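Local coordinates for protein 2-aminomuconic 6-semialdehyde dehydrogenase (PDB 7BZV) that oxidises 2-aminomuconic 6-semialdehyde with NAD+ as cofactor, a step in the meta-cleavage breakdown of 2-aminophenol, and works as a tetramer, at residues G284-C289 with N444-R449; T324-L329 with V371-I376; L339-L344 with D382-R387. All coordinates share one frame; numbering follows the deposited sequence.

Contact 1 of 3, residues G284-C289 with N444-R449; sequences GQVCLC and NTWFLR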
loop_
_atom_site.group_PDB
_atom_site.type_symbol
_atom_site.label_atom_id
_atom_site.label_comp_id
_atom_site.label_asym_id
_atom_site.label_seq_id
_atom_site.Cartn_x
_atom_site.Cartn_y
_atom_site.Cartn_z
ATOM N N GLY B 284 26.525 -27.092 -1.700
ATOM C CA GLY B 284 25.214 -27.561 -2.081
ATOM C C GLY B 284 24.208 -27.651 -0.950
ATOM O O GLY B 284 23.114 -28.204 -1.152
ATOM N N GLN B 285 24.535 -27.103 0.225
ATOM C CA GLN B 285 23.707 -27.170 1.418
ATOM C C GLN B 285 22.906 -25.885 1.617
ATOM O O GLN B 285 22.701 -25.447 2.733
ATOM C CB GLN B 285 24.567 -27.429 2.654
ATOM C CG GLN B 285 25.373 -28.771 2.641
ATOM C CD GLN B 285 26.464 -28.819 3.711
ATOM O OE1 GLN B 285 26.562 -29.767 4.502
ATOM N NE2 GLN B 285 27.297 -27.805 3.728
ATOM N N VAL B 286 22.490 -25.242 0.558
ATOM C CA VAL B 286 21.517 -24.166 0.649
ATOM C C VAL B 286 20.203 -24.777 0.255
ATOM O O VAL B 286 20.130 -25.500 -0.747
ATOM C CB VAL B 286 21.878 -22.974 -0.245
ATOM C CG1 VAL B 286 21.008 -21.770 0.096
ATOM C CG2 VAL B 286 23.306 -22.656 -0.024
ATOM N N CYS B 287 19.162 -24.506 1.047
ATOM C CA CYS B 287 17.831 -24.981 0.701
ATOM C C CYS B 287 17.427 -24.569 -0.700
ATOM O O CYS B 287 16.530 -25.186 -1.292
ATOM C CB CYS B 287 16.820 -24.475 1.745
ATOM S SG CYS B 287 17.101 -22.738 2.372
ATOM N N LEU B 288 18.032 -23.510 -1.224
ATOM C CA LEU B 288 17.666 -22.940 -2.524
ATOM C C LEU B 288 18.505 -23.482 -3.685
ATOM O O LEU B 288 18.254 -23.149 -4.850
ATOM C CB LEU B 288 17.818 -21.424 -2.439
ATOM C CG LEU B 288 17.089 -20.781 -1.246
ATOM C CD1 LEU B 288 17.496 -19.367 -0.969
ATOM C CD2 LEU B 288 15.632 -20.862 -1.579
ATOM N N CYS B 289 19.522 -24.277 -3.407
ATOM C CA CYS B 289 20.344 -24.823 -4.483
ATOM C C CYS B 289 19.534 -25.675 -5.461
ATOM O O CYS B 289 18.547 -26.318 -5.104
ATOM C CB CYS B 289 21.459 -25.688 -3.890
ATOM S SG CYS B 289 22.818 -24.792 -3.129
ATOM N N ASN B 444 18.104 -15.227 -14.613
ATOM C CA ASN B 444 19.480 -14.813 -14.894
ATOM C C ASN B 444 20.233 -14.429 -13.640
ATOM O O ASN B 444 21.077 -13.550 -13.661
ATOM C CB ASN B 444 19.509 -13.685 -15.919
ATOM C CG ASN B 444 19.037 -14.149 -17.289
ATOM O OD1 ASN B 444 19.032 -15.347 -17.600
ATOM N ND2 ASN B 444 18.573 -13.206 -18.092
ATOM N N THR B 445 19.912 -15.101 -12.533
ATOM C CA THR B 445 20.619 -14.980 -11.265
ATOM C C THR B 445 20.143 -16.142 -10.390
ATOM O O THR B 445 19.322 -16.965 -10.805
ATOM C CB THR B 445 20.358 -13.608 -10.651
ATOM O OG1 THR B 445 21.184 -13.416 -9.515
ATOM C CG2 THR B 445 18.918 -13.484 -10.200
ATOM N N TRP B 446 20.653 -16.190 -9.172
ATOM C CA TRP B 446 20.317 -17.226 -8.202
ATOM C C TRP B 446 20.698 -16.679 -6.825
ATOM O O TRP B 446 21.733 -16.031 -6.689
ATOM C CB TRP B 446 21.033 -18.558 -8.517
ATOM C CG TRP B 446 20.789 -19.536 -7.417
ATOM C CD1 TRP B 446 19.662 -20.281 -7.206
ATOM C CD2 TRP B 446 21.677 -19.831 -6.328
ATOM N NE1 TRP B 446 19.807 -21.034 -6.064
ATOM C CE2 TRP B 446 21.034 -20.767 -5.506
ATOM C CE3 TRP B 446 22.971 -19.399 -5.979
ATOM C CZ2 TRP B 446 21.617 -21.265 -4.330
ATOM C CZ3 TRP B 446 23.576 -19.923 -4.808
ATOM C CH2 TRP B 446 22.869 -20.824 -3.987
ATOM N N PHE B 447 19.825 -16.879 -5.831
ATOM C CA PHE B 447 20.103 -16.525 -4.432
ATOM C C PHE B 447 20.340 -15.023 -4.254
ATOM O O PHE B 447 21.204 -14.608 -3.485
ATOM C CB PHE B 447 21.294 -17.349 -3.913
ATOM C CG PHE B 447 21.441 -17.394 -2.396
ATOM C CD1 PHE B 447 20.333 -17.352 -1.559
ATOM C CD2 PHE B 447 22.695 -17.561 -1.815
ATOM C CE1 PHE B 447 20.469 -17.459 -0.201
ATOM C CE2 PHE B 447 22.847 -17.673 -0.450
ATOM C CZ PHE B 447 21.728 -17.604 0.368
ATOM N N LEU B 448 19.557 -14.201 -4.953
ATOM C CA LEU B 448 19.463 -12.754 -4.685
ATOM C C LEU B 448 18.229 -12.490 -3.827
ATOM O O LEU B 448 17.085 -12.781 -4.250
ATOM C CB LEU B 448 19.365 -12.014 -6.022
ATOM C CG LEU B 448 20.403 -11.151 -6.719
ATOM C CD1 LEU B 448 19.671 -10.457 -7.914
ATOM C CD2 LEU B 448 20.957 -10.176 -5.741
ATOM N N ARG B 449 18.430 -11.973 -2.609
ATOM C CA ARG B 449 17.381 -12.000 -1.584
ATOM C C ARG B 449 17.031 -10.567 -1.178
ATOM O O ARG B 449 17.759 -9.932 -0.404
ATOM C CB ARG B 449 17.835 -12.831 -0.377
ATOM C CG ARG B 449 17.969 -14.339 -0.621
ATOM C CD ARG B 449 16.590 -14.975 -0.449
ATOM N NE ARG B 449 16.062 -14.873 0.920
ATOM C CZ ARG B 449 15.002 -14.147 1.323
ATOM N NH1 ARG B 449 14.262 -13.370 0.517
ATOM N NH2 ARG B 449 14.688 -14.192 2.586
#
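Trp446 sets the edge of its indole against the backbone of Leu288, and the ring N-H ties the two loops together: NE1 lies 2.9 Å from Leu288 O in a fairly straight bond, 164° at the hydrogen. The oxygen sits close to the indole plane, but the donor stands 60° out of the carbonyl plane, away from the lone pairs. With CG anti to the backbone N (chi1 173°), the indole extends to the other loop. Tryptophan suits this buried place because it unites a donor with a broad apolar surface; its CZ2 meets Cys289 SG at 3.9 Å, an oblique sulfur-aromatic contact. The Leu288 side chain goes to Phe447 instead, crossing it at about a right angle with CD1 3.5 Å from Phe447 CD1. Val286 CG1 rests over one face of that phenyl ring, 4.2 Å from CZ. A type I turn from Val286 to Cys289 sets out these side chains, and the Gly-Gln-x-Cys sequence of 284-287 is consistent with the family's active-site cysteine loop. Leu288 packs on Ala418 and Trp446 on Thr420 of strand 418-422, Trp446 leans on Arg277 and Ala278 of helix 268-280, and Phe447 reaches Ile101 and Arg105 of helix 95-119.

Contact 2 of 3, residues T324-L329 with V371-I376; sequences TQMGPL and VEPTVI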
loop_
_atom_site.group_PDB
_atom_site.type_symbol
_atom_site.label_atom_id
_atom_site.label_comp_id
_atom_site.label_asym_id
_atom_site.label_seq_id
_atom_site.Cartn_x
_atom_site.Cartn_y
_atom_site.Cartn_z
ATOM N N THR B 324 39.590 -20.534 -1.636
ATOM C CA THR B 324 38.788 -21.745 -1.538
ATOM C C THR B 324 37.326 -21.436 -1.848
ATOM O O THR B 324 36.779 -20.427 -1.407
ATOM C CB THR B 324 38.908 -22.360 -0.153
ATOM O OG1 THR B 324 40.258 -22.797 0.034
ATOM C CG2 THR B 324 37.961 -23.533 -0.033
ATOM N N GLN B 325 36.703 -22.302 -2.639
ATOM C CA GLN B 325 35.325 -22.112 -3.060
ATOM C C GLN B 325 34.386 -23.163 -2.480
ATOM O O GLN B 325 33.168 -22.940 -2.441
ATOM C CB GLN B 325 35.252 -22.113 -4.591
ATOM C CG GLN B 325 35.516 -20.735 -5.208
ATOM C CD GLN B 325 34.533 -19.638 -4.693
ATOM O OE1 GLN B 325 34.935 -18.500 -4.479
ATOM N NE2 GLN B 325 33.257 -20.002 -4.473
ATOM N N MET B 326 34.916 -24.270 -1.969
ATOM C CA MET B 326 34.050 -25.295 -1.393
ATOM C C MET B 326 34.761 -25.938 -0.218
ATOM O O MET B 326 35.931 -26.337 -0.337
ATOM C CB MET B 326 33.657 -26.363 -2.416
ATOM C CG MET B 326 32.217 -26.854 -2.231
ATOM S SD MET B 326 31.690 -28.155 -3.380
ATOM C CE MET B 326 32.040 -29.611 -2.440
ATOM N N GLY B 327 34.049 -26.024 0.906
ATOM C CA GLY B 327 34.527 -26.724 2.079
ATOM C C GLY B 327 33.884 -28.088 2.228
ATOM O O GLY B 327 33.292 -28.627 1.290
ATOM N N PRO B 328 34.016 -28.683 3.415
ATOM C CA PRO B 328 33.369 -29.972 3.683
ATOM C C PRO B 328 31.854 -29.791 3.779
ATOM O O PRO B 328 31.338 -28.681 3.690
ATOM C CB PRO B 328 33.978 -30.396 5.030
ATOM C CG PRO B 328 34.227 -29.071 5.734
ATOM C CD PRO B 328 34.578 -28.084 4.638
ATOM N N LEU B 329 31.146 -30.910 3.913
ATOM C CA LEU B 329 29.759 -30.903 4.347
ATOM C C LEU B 329 29.691 -30.617 5.851
ATOM O O LEU B 329 30.710 -30.485 6.531
ATOM C CB LEU B 329 29.114 -32.242 4.017
ATOM C CG LEU B 329 29.006 -32.610 2.540
ATOM C CD1 LEU B 329 28.268 -33.923 2.373
ATOM C CD2 LEU B 329 28.328 -31.451 1.777
ATOM N N VAL B 371 33.245 -34.129 0.598
ATOM C CA VAL B 371 32.708 -34.819 -0.571
ATOM C C VAL B 371 32.997 -33.984 -1.821
ATOM O O VAL B 371 33.109 -32.763 -1.762
ATOM C CB VAL B 371 31.190 -35.064 -0.395
ATOM C CG1 VAL B 371 30.440 -33.724 -0.376
ATOM C CG2 VAL B 371 30.685 -35.954 -1.477
ATOM N N GLU B 372 33.085 -34.651 -2.967
ATOM C CA GLU B 372 33.366 -33.981 -4.235
ATOM C C GLU B 372 32.106 -33.334 -4.835
ATOM O O GLU B 372 31.019 -33.927 -4.813
ATOM C CB GLU B 372 33.919 -34.972 -5.246
ATOM C CG GLU B 372 35.271 -35.535 -4.874
ATOM C CD GLU B 372 35.733 -36.557 -5.875
ATOM O OE1 GLU B 372 34.875 -37.311 -6.387
ATOM O OE2 GLU B 372 36.947 -36.603 -6.144
ATOM N N PRO B 373 32.257 -32.171 -5.455
ATOM C CA PRO B 373 31.164 -31.635 -6.282
ATOM C C PRO B 373 30.860 -32.597 -7.423
ATOM O O PRO B 373 31.762 -33.063 -8.123
ATOM C CB PRO B 373 31.715 -30.296 -6.777
ATOM C CG PRO B 373 33.242 -30.434 -6.679
ATOM C CD PRO B 373 33.475 -31.339 -5.514
ATOM N N THR B 374 29.577 -32.907 -7.611
ATOM C CA THR B 374 29.182 -34.075 -8.390
ATOM C C THR B 374 28.069 -33.689 -9.356
ATOM O O THR B 374 27.170 -32.906 -9.024
ATOM C CB THR B 374 28.767 -35.214 -7.444
ATOM O OG1 THR B 374 29.889 -35.556 -6.616
ATOM C CG2 THR B 374 28.303 -36.475 -8.174
ATOM N N VAL B 375 28.134 -34.242 -10.559
ATOM C CA VAL B 375 27.068 -34.070 -11.538
ATOM C C VAL B 375 26.744 -35.437 -12.111
ATOM O O VAL B 375 27.650 -36.137 -12.576
ATOM C CB VAL B 375 27.465 -33.106 -12.671
ATOM C CG1 VAL B 375 26.440 -33.192 -13.760
ATOM C CG2 VAL B 375 27.591 -31.710 -12.159
ATOM N N ILE B 376 25.458 -35.800 -12.136
ATOM C CA ILE B 376 25.039 -37.046 -12.762
ATOM C C ILE B 376 24.094 -36.760 -13.920
ATOM O O ILE B 376 23.533 -35.668 -14.047
ATOM C CB ILE B 376 24.375 -38.027 -11.767
ATOM C CG1 ILE B 376 23.202 -37.345 -11.046
ATOM C CG2 ILE B 376 25.391 -38.540 -10.751
ATOM C CD1 ILE B 376 22.352 -38.283 -10.167
HETATM O O HOH W 1 33.230 -31.182 0.465
#
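The first torsions of Leu329 and Val371 turn their branches toward one another. Leu329 holds CG anti to its carbonyl carbon (chi1 -64°), while Val371 puts CG1 in the crowded position between its own N and C (chi1 66°), where that methyl can face the leucine. Val371 CG1 is 3.4 Å from Leu329 CG, tighter than usual for two carbons, and 3.5 Å from Leu329 CD1, so one valine methyl presses into the fork of the leucine. Met326 reaches across differently: extended as far as SD, it then bends at chi3 and drops its terminal methyl beside residues 371-373. There CE touches Val371 O at 3.4 Å and Pro373 CD at 3.8 Å, with SD 4.0 Å from Pro373 CB. A long, unbranched methionine can span the distance between the two backbones, and the puckered proline ring offers apolar CH2 groups, CD to the methyl and CB to the sulfur. Between these two patches one water bridges the backbones, donating to Gly327 O at 2.7 Å and accepting from Val371 N at 3.0 Å; Ser283 OG also bonds to Gly327 O. At Gly327 a side chain would run into the ring of Pro328. An alanine in place of Leu329 would remove CG and both methyls and would probably leave Val371 CG1 without its close partner, opening a gap between the two segments. Just beyond, Thr374 OG1 donates to Glu372 O over 2.7 Å, and the Glu372 carboxylate is taken by the backbone N of Gly357. The contact thus pins the loop before helix 332-348 to the lead-in of strand 374-377, a strand of the seven-stranded mixed sheet that, in the aldehyde dehydrogenase fold, belongs to the catalytic domain.

Contact 3 of 3, residues L339-L344 with D382-R387; sequences LSYFEL and DARVVR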
loop_
_atom_site.group_PDB
_atom_site.type_symbol
_atom_site.label_atom_id
_atom_site.label_comp_id
_atom_site.label_asym_id
_atom_site.label_seq_id
_atom_site.Cartn_x
_atom_site.Cartn_y
_atom_site.Cartn_z
ATOM N N LEU B 339 26.714 -39.465 0.618
ATOM C CA LEU B 339 27.376 -40.558 -0.091
ATOM C C LEU B 339 26.427 -41.720 -0.357
ATOM O O LEU B 339 26.563 -42.409 -1.375
ATOM C CB LEU B 339 28.586 -41.060 0.688
ATOM C CG LEU B 339 29.773 -40.103 0.744
ATOM C CD1 LEU B 339 30.935 -40.751 1.508
ATOM C CD2 LEU B 339 30.196 -39.714 -0.667
ATOM N N SER B 340 25.495 -41.990 0.558
ATOM C CA SER B 340 24.482 -43.009 0.286
ATOM C C SER B 340 23.695 -42.663 -0.971
ATOM O O SER B 340 23.290 -43.552 -1.731
ATOM C CB SER B 340 23.521 -43.139 1.466
ATOM O OG SER B 340 24.189 -42.980 2.699
ATOM N N TYR B 341 23.440 -41.371 -1.194
ATOM C CA TYR B 341 22.713 -40.984 -2.393
ATOM C C TYR B 341 23.597 -41.095 -3.625
ATOM O O TYR B 341 23.107 -41.479 -4.690
ATOM C CB TYR B 341 22.120 -39.570 -2.223
ATOM C CG TYR B 341 20.691 -39.574 -1.662
ATOM C CD1 TYR B 341 19.619 -40.054 -2.420
ATOM C CD2 TYR B 341 20.409 -39.092 -0.388
ATOM C CE1 TYR B 341 18.312 -40.051 -1.923
ATOM C CE2 TYR B 341 19.095 -39.087 0.124
ATOM C CZ TYR B 341 18.058 -39.576 -0.649
ATOM O OH TYR B 341 16.771 -39.569 -0.160
ATOM N N PHE B 342 24.899 -40.789 -3.512
ATOM C CA PHE B 342 25.815 -41.105 -4.603
ATOM C C PHE B 342 25.726 -42.588 -4.965
ATOM O O PHE B 342 25.789 -42.960 -6.146
ATOM C CB PHE B 342 27.270 -40.757 -4.237
ATOM C CG PHE B 342 27.574 -39.283 -4.162
ATOM C CD1 PHE B 342 26.585 -38.319 -4.322
ATOM C CD2 PHE B 342 28.870 -38.867 -3.913
ATOM C CE1 PHE B 342 26.885 -36.970 -4.231
ATOM C CE2 PHE B 342 29.176 -37.508 -3.829
ATOM C CZ PHE B 342 28.188 -36.569 -3.992
ATOM N N GLU B 343 25.619 -43.456 -3.955
ATOM C CA GLU B 343 25.554 -44.890 -4.230
ATOM C C GLU B 343 24.213 -45.263 -4.856
ATOM O O GLU B 343 24.165 -46.032 -5.822
ATOM C CB GLU B 343 25.798 -45.682 -2.941
ATOM C CG GLU B 343 25.818 -47.207 -3.102
ATOM C CD GLU B 343 26.875 -47.696 -4.082
ATOM O OE1 GLU B 343 27.988 -47.135 -4.096
ATOM O OE2 GLU B 343 26.601 -48.653 -4.838
ATOM N N LEU B 344 23.112 -44.712 -4.332
ATOM C CA LEU B 344 21.816 -44.919 -4.973
ATOM C C LEU B 344 21.873 -44.507 -6.440
ATOM O O LEU B 344 21.333 -45.198 -7.307
ATOM C CB LEU B 344 20.729 -44.147 -4.240
ATOM C CG LEU B 344 19.302 -44.354 -4.760
ATOM C CD1 LEU B 344 18.931 -45.850 -4.685
ATOM C CD2 LEU B 344 18.320 -43.527 -3.959
ATOM N N ASP B 382 11.855 -39.944 -12.956
ATOM C CA ASP B 382 11.250 -40.684 -11.857
ATOM C C ASP B 382 12.266 -41.332 -10.922
ATOM O O ASP B 382 11.872 -41.813 -9.852
ATOM C CB ASP B 382 10.303 -41.777 -12.397
ATOM C CG ASP B 382 9.105 -41.193 -13.120
ATOM O OD1 ASP B 382 8.418 -40.345 -12.512
ATOM O OD2 ASP B 382 8.854 -41.559 -14.289
ATOM N N ALA B 383 13.543 -41.383 -11.299
ATOM C CA ALA B 383 14.533 -42.024 -10.445
ATOM C C ALA B 383 14.581 -41.318 -9.098
ATOM O O ALA B 383 14.325 -40.115 -8.997
ATOM C CB ALA B 383 15.911 -41.999 -11.091
ATOM N N ARG B 384 14.954 -42.072 -8.061
ATOM C CA ARG B 384 14.869 -41.548 -6.701
ATOM C C ARG B 384 15.820 -40.379 -6.483
ATOM O O ARG B 384 15.455 -39.375 -5.849
ATOM C CB ARG B 384 15.189 -42.644 -5.694
ATOM C CG ARG B 384 14.168 -43.751 -5.592
ATOM C CD ARG B 384 14.520 -44.689 -4.423
ATOM N NE ARG B 384 14.617 -43.934 -3.175
ATOM C CZ ARG B 384 15.378 -44.265 -2.138
ATOM N NH1 ARG B 384 16.120 -45.368 -2.169
ATOM N NH2 ARG B 384 15.386 -43.486 -1.060
ATOM N N VAL B 385 17.059 -40.503 -6.964
ATOM C CA VAL B 385 18.037 -39.435 -6.801
ATOM C C VAL B 385 17.684 -38.191 -7.600
ATOM O O VAL B 385 18.278 -37.134 -7.376
ATOM C CB VAL B 385 19.466 -39.881 -7.200
ATOM C CG1 VAL B 385 19.980 -40.925 -6.235
ATOM C CG2 VAL B 385 19.514 -40.419 -8.614
ATOM N N VAL B 386 16.759 -38.292 -8.550
ATOM C CA VAL B 386 16.309 -37.118 -9.285
ATOM C C VAL B 386 15.177 -36.420 -8.554
ATOM O O VAL B 386 14.999 -35.200 -8.725
ATOM C CB VAL B 386 15.869 -37.496 -10.709
ATOM C CG1 VAL B 386 15.471 -36.267 -11.511
ATOM C CG2 VAL B 386 17.000 -38.248 -11.417
ATOM N N ARG B 387 14.436 -37.140 -7.707
ATOM C CA ARG B 387 13.279 -36.556 -7.050
ATOM C C ARG B 387 13.499 -36.220 -5.586
ATOM O O ARG B 387 12.905 -35.258 -5.102
ATOM C CB ARG B 387 12.084 -37.505 -7.168
ATOM C CG ARG B 387 11.751 -37.882 -8.604
ATOM C CD ARG B 387 10.387 -38.580 -8.705
ATOM N NE ARG B 387 9.257 -37.705 -8.391
ATOM C CZ ARG B 387 8.645 -36.915 -9.270
ATOM N NH1 ARG B 387 9.073 -36.858 -10.518
ATOM N NH2 ARG B 387 7.612 -36.167 -8.898
#
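Arg384 lies across Leu344 at about a right angle, and nearly its whole side chain touches one methyl of the leucine. At the root, Arg384 CB is 3.7 Å from Leu344 CD2. CG leads on, and CD comes within 4.0 Å of that methyl. A bend at chi3 (57°) then folds the chain back, which brings the guanidinium over the leucine instead of past it: NE lies 3.8 Å from Leu344 CD2, CZ approaches it to 3.5 Å, and NH1 to 3.4 Å. The methyl lies over one face of the guanidinium, toward its rim, leaving the N-H bonds pointing along the plane to polar partners. NE forms a salt bridge with Glu388, and NH2 bonds to a glycerol that is probably from the crystallisation liquor. Arginine fits this exposed border, since its flat face can rest on a hydrocarbon while its edge deals with charge. The same Glu388 accepts a hydrogen bond from Tyr341 OH, which places the tyrosine close to the arginine tip. Deeper in, Val385 CG1 lies 3.8 Å from Leu344 CG, at the in-plane edge of the Tyr341 ring 3.9 Å from CD1, and 3.5 Å from Tyr341 O. A compact branched valine can nestle so closely against a neighbouring helix backbone. Near the end of helix 332-348, Glu348 receives the backbone N-H groups of Arg384 and Val385, holding the start of helix 384-387 against it. On the inner side Val385 packs on Ile376 of strand 374-377, and Val386 on His396 of strand 394-400.

From the N terminus, residues 284-289 come first, and contact 1 closes the longest loop when the chain returns at 444-449, joining the loop between helix 268-280 and strand 290-296 to the one after strand 440-443. Both other contacts nest inside it. Contact 2 opens at 324-329 and contact 3 at 339-344; they close in the same order, at 371-376 and 382-387, so they cross. Contact 2 ties the loop before helix 332-348 to the lead-in of strand 374-377, and contact 3 ties that helix to helix 384-387. They touch where Val371 CG2 packs on Phe342 CE2. Contact 1 joins contact 2 through Gln285, against Leu329, but stays about 10 Å from contact 3 at the nearest atoms.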